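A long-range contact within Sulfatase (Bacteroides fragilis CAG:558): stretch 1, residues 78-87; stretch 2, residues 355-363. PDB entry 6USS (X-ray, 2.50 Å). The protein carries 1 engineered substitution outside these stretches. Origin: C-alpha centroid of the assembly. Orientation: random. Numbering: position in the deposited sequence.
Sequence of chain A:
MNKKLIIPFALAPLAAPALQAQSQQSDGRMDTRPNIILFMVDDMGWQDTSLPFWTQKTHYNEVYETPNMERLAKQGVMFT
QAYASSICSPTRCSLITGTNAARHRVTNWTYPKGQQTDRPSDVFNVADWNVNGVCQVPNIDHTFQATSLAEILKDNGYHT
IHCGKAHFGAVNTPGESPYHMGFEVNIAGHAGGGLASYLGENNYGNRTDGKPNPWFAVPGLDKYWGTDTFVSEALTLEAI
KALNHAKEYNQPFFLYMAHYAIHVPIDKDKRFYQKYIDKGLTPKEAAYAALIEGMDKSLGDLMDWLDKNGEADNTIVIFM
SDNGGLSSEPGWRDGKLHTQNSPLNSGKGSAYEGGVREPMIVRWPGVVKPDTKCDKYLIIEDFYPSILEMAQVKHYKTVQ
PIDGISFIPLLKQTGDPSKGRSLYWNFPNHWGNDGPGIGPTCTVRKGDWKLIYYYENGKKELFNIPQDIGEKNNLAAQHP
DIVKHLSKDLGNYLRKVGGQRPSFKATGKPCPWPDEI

Stretch 1 78-87: MFTQAYASSI
Stretch 2 355-363: GVREPMIVR

Two chain segments can pair as antiparallel strands even when one of them turns a corner, provided that the lost backbone partners are replaced. Residues 78-87 and 355-363 of this sulfatase, at least 269 positions apart wherever they touch, illustrate the principle. Both run in extended conformation through most of the contact, with M78 at phi/psi -100/139, Y83 at -117/143 and I361 at -139/142. They lie antiparallel: M78 faces I361 (CA to CA 4.5 Å) and Y83 faces R357 (CA to CA 4.8 Å), both non-hydrogen-bonded pairs. Further along, A84 lies beside V356 and S86 beside G355, with CA-CA distances of 5.1 and 4.8 Å.

Three backbone hydrogen bonds fix this register: F79 N to M360 O at 2.9 Å, E358 N to A82 O at 2.9 Å, and A84 N to V356 O at 3.1 Å. The first two are almost linear. The carbonyls also receive CA-H contacts, the shortest from Y83 CA to V356 O at 3.2 Å.

Between them, T80 (-86/-3) and Q81 (-138/55) turn the corner, and a water fills the gap. It donates to F79 O (2.9 Å) and E358 O (2.6 Å) and accepts from A82 N (3.0 Å), so backbone groups that do not meet directly are still bonded. R357 adds a second link: its side chain (chi1 to chi3 t, t, m) carries NH1 to 3.0 Å from T80 O, a hydrogen bond near the guanidinium plane. One face of that group is covered by Q81 CG, 3.4 Å from R357 NH1, and by Y83 OH, 3.8 Å from R357 NH2.

Side chains of F79, A82, E358 and M360 share one face of the sheet. M360 is fully extended (t, t, t), which brings its SD to 3.7 Å from A82 CB and its CE to 3.7 Å from F79 CD1. The sulfur sits 4.5 Å from the centroid of the F79 ring, approaching obliquely; the ring itself has chi1 m and chi2 88°. V362, chi1 t, extends this apolar patch with CG2 4.1 Å from F79 CE1. Toward the other end, A84 CB packs 3.8 Å from E358 CG, the glutamate bending through m, m.

M78, Y83, R357 and I361 point to the opposite face. Y83, chi1 m and chi2 -71°, places CD1 3.7 Å from V356 CG2. The valine, also m, sets CG1 4.1 Å from S86 CB, continuing the packing beyond the paired strands.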

# COMPACT_ATOMS: atom_id res chain seq x y z
N MET A 78 -33.09 -5.24 2.24
CA MET A 78 -32.79 -5.84 0.95
C MET A 78 -33.12 -4.85 -0.15
O MET A 78 -34.15 -4.17 -0.10
CB MET A 78 -33.60 -7.12 0.72
CG MET A 78 -33.44 -8.19 1.79
SD MET A 78 -34.70 -9.47 1.59
CE MET A 78 -34.49 -9.89 -0.15
N PHE A 79 -32.27 -4.77 -1.17
CA PHE A 79 -32.57 -3.98 -2.35
C PHE A 79 -32.98 -4.93 -3.46
O PHE A 79 -32.15 -5.68 -3.99
CB PHE A 79 -31.38 -3.11 -2.75
CG PHE A 79 -31.19 -1.91 -1.87
CD1 PHE A 79 -30.42 -1.99 -0.71
CD2 PHE A 79 -31.80 -0.70 -2.18
CE1 PHE A 79 -30.24 -0.89 0.10
CE2 PHE A 79 -31.63 0.41 -1.37
CZ PHE A 79 -30.85 0.31 -0.22
N THR A 80 -34.26 -4.92 -3.81
CA THR A 80 -34.79 -5.86 -4.79
C THR A 80 -34.62 -5.37 -6.23
O THR A 80 -34.94 -6.11 -7.16
CB THR A 80 -36.27 -6.16 -4.50
OG1 THR A 80 -37.02 -4.94 -4.54
CG2 THR A 80 -36.43 -6.78 -3.14
N GLN A 81 -34.10 -4.16 -6.43
CA GLN A 81 -33.87 -3.63 -7.77
C GLN A 81 -32.51 -2.92 -7.85
O GLN A 81 -32.39 -1.76 -8.24
CB GLN A 81 -35.02 -2.71 -8.18
CG GLN A 81 -35.42 -2.85 -9.64
CD GLN A 81 -36.71 -2.09 -10.02
OE1 GLN A 81 -37.32 -2.37 -11.05
NE2 GLN A 81 -37.12 -1.15 -9.18
N ALA A 82 -31.44 -3.64 -7.49
CA ALA A 82 -30.08 -3.11 -7.54
C ALA A 82 -29.37 -3.59 -8.81
O ALA A 82 -29.40 -4.77 -9.13
CB ALA A 82 -29.28 -3.54 -6.31
N TYR A 83 -28.70 -2.66 -9.51
CA TYR A 83 -28.07 -2.95 -10.80
C TYR A 83 -26.55 -2.78 -10.78
O TYR A 83 -26.01 -1.87 -10.14
CB TYR A 83 -28.66 -2.06 -11.91
CG TYR A 83 -30.10 -2.40 -12.19
CD1 TYR A 83 -30.44 -3.60 -12.82
CD2 TYR A 83 -31.12 -1.56 -11.77
CE1 TYR A 83 -31.77 -3.94 -13.06
CE2 TYR A 83 -32.45 -1.89 -12.01
CZ TYR A 83 -32.77 -3.08 -12.64
OH TYR A 83 -34.09 -3.39 -12.86
N ALA A 84 -25.88 -3.66 -11.51
CA ALA A 84 -24.47 -3.56 -11.89
C ALA A 84 -24.40 -3.55 -13.42
O ALA A 84 -25.42 -3.44 -14.10
CB ALA A 84 -23.67 -4.71 -11.28
N SER A 85 -23.18 -3.66 -13.96
CA SER A 85 -23.06 -4.01 -15.37
C SER A 85 -23.04 -5.53 -15.52
O SER A 85 -23.03 -6.27 -14.54
CB SER A 85 -21.81 -3.38 -16.01
OG SER A 85 -21.88 -1.96 -15.99
N SER A 86 -23.07 -5.99 -16.77
CA SER A 86 -23.24 -7.42 -17.01
C SER A 86 -21.93 -8.19 -16.99
O SER A 86 -21.94 -9.41 -17.16
CB SER A 86 -23.98 -7.67 -18.33
OG SER A 86 -23.25 -7.19 -19.43
N ILE A 87 -20.80 -7.51 -16.76
CA ILE A 87 -19.46 -8.09 -16.85
C ILE A 87 -18.61 -7.50 -15.73
O ILE A 87 -18.77 -6.34 -15.36
CB ILE A 87 -18.85 -7.82 -18.24
CG1 ILE A 87 -19.52 -8.70 -19.29
CG2 ILE A 87 -17.34 -8.01 -18.26
CD1 ILE A 87 -19.33 -10.18 -19.05
N GLY A 355 -28.65 -10.31 -16.52
CA GLY A 355 -27.26 -9.91 -16.54
C GLY A 355 -26.90 -8.80 -15.57
O GLY A 355 -25.72 -8.62 -15.25
N VAL A 356 -27.88 -8.04 -15.08
CA VAL A 356 -27.59 -6.80 -14.35
C VAL A 356 -28.31 -6.67 -13.02
O VAL A 356 -27.87 -5.88 -12.17
CB VAL A 356 -27.87 -5.57 -15.24
CG1 VAL A 356 -26.93 -5.53 -16.42
CG2 VAL A 356 -29.33 -5.55 -15.70
N ARG A 357 -29.40 -7.39 -12.73
CA ARG A 357 -30.06 -7.27 -11.44
C ARG A 357 -29.38 -8.18 -10.42
O ARG A 357 -29.36 -9.40 -10.58
CB ARG A 357 -31.55 -7.59 -11.54
CG ARG A 357 -32.35 -6.83 -10.49
CD ARG A 357 -33.73 -7.40 -10.25
NE ARG A 357 -34.65 -7.02 -11.30
CZ ARG A 357 -35.83 -6.43 -11.10
NH1 ARG A 357 -36.22 -6.15 -9.86
NH2 ARG A 357 -36.61 -6.13 -12.14
N GLU A 358 -28.83 -7.57 -9.33
CA GLU A 358 -27.95 -8.19 -8.34
C GLU A 358 -28.60 -8.29 -6.97
O GLU A 358 -29.38 -7.42 -6.58
CB GLU A 358 -26.65 -7.39 -8.21
CG GLU A 358 -25.90 -7.20 -9.51
CD GLU A 358 -25.78 -8.50 -10.27
OE1 GLU A 358 -26.19 -8.53 -11.45
OE2 GLU A 358 -25.30 -9.50 -9.67
N PRO A 359 -28.27 -9.31 -6.19
CA PRO A 359 -28.75 -9.37 -4.80
C PRO A 359 -27.96 -8.40 -3.92
O PRO A 359 -26.73 -8.41 -3.94
CB PRO A 359 -28.49 -10.82 -4.39
CG PRO A 359 -27.33 -11.24 -5.28
CD PRO A 359 -27.58 -10.55 -6.59
N MET A 360 -28.67 -7.59 -3.14
CA MET A 360 -28.01 -6.56 -2.36
C MET A 360 -28.68 -6.41 -1.01
O MET A 360 -29.92 -6.37 -0.91
CB MET A 360 -28.00 -5.22 -3.11
CG MET A 360 -27.29 -4.10 -2.38
SD MET A 360 -27.49 -2.55 -3.28
CE MET A 360 -27.02 -1.38 -2.01
N ILE A 361 -27.87 -6.32 0.04
CA ILE A 361 -28.34 -6.26 1.41
C ILE A 361 -27.48 -5.25 2.16
O ILE A 361 -26.26 -5.18 1.95
CB ILE A 361 -28.28 -7.63 2.12
CG1 ILE A 361 -28.91 -8.73 1.26
CG2 ILE A 361 -28.95 -7.56 3.46
CD1 ILE A 361 -28.85 -10.11 1.90
N VAL A 362 -28.10 -4.47 3.04
CA VAL A 362 -27.33 -3.57 3.89
C VAL A 362 -27.80 -3.72 5.32
O VAL A 362 -29.00 -3.57 5.61
CB VAL A 362 -27.45 -2.11 3.42
CG1 VAL A 362 -26.88 -1.18 4.49
CG2 VAL A 362 -26.74 -1.91 2.08
N ARG A 363 -26.87 -4.03 6.21
CA ARG A 363 -27.08 -3.94 7.64
C ARG A 363 -26.34 -2.70 8.10
O ARG A 363 -25.23 -2.43 7.64
CB ARG A 363 -26.57 -5.18 8.38
CG ARG A 363 -26.90 -5.19 9.89
CD ARG A 363 -26.54 -6.53 10.55
NE ARG A 363 -25.11 -6.70 10.77
CZ ARG A 363 -24.52 -7.85 11.12
NH1 ARG A 363 -25.25 -8.95 11.29
NH2 ARG A 363 -23.21 -7.90 11.30
O HOH W 1 -31.83 -6.54 -6.69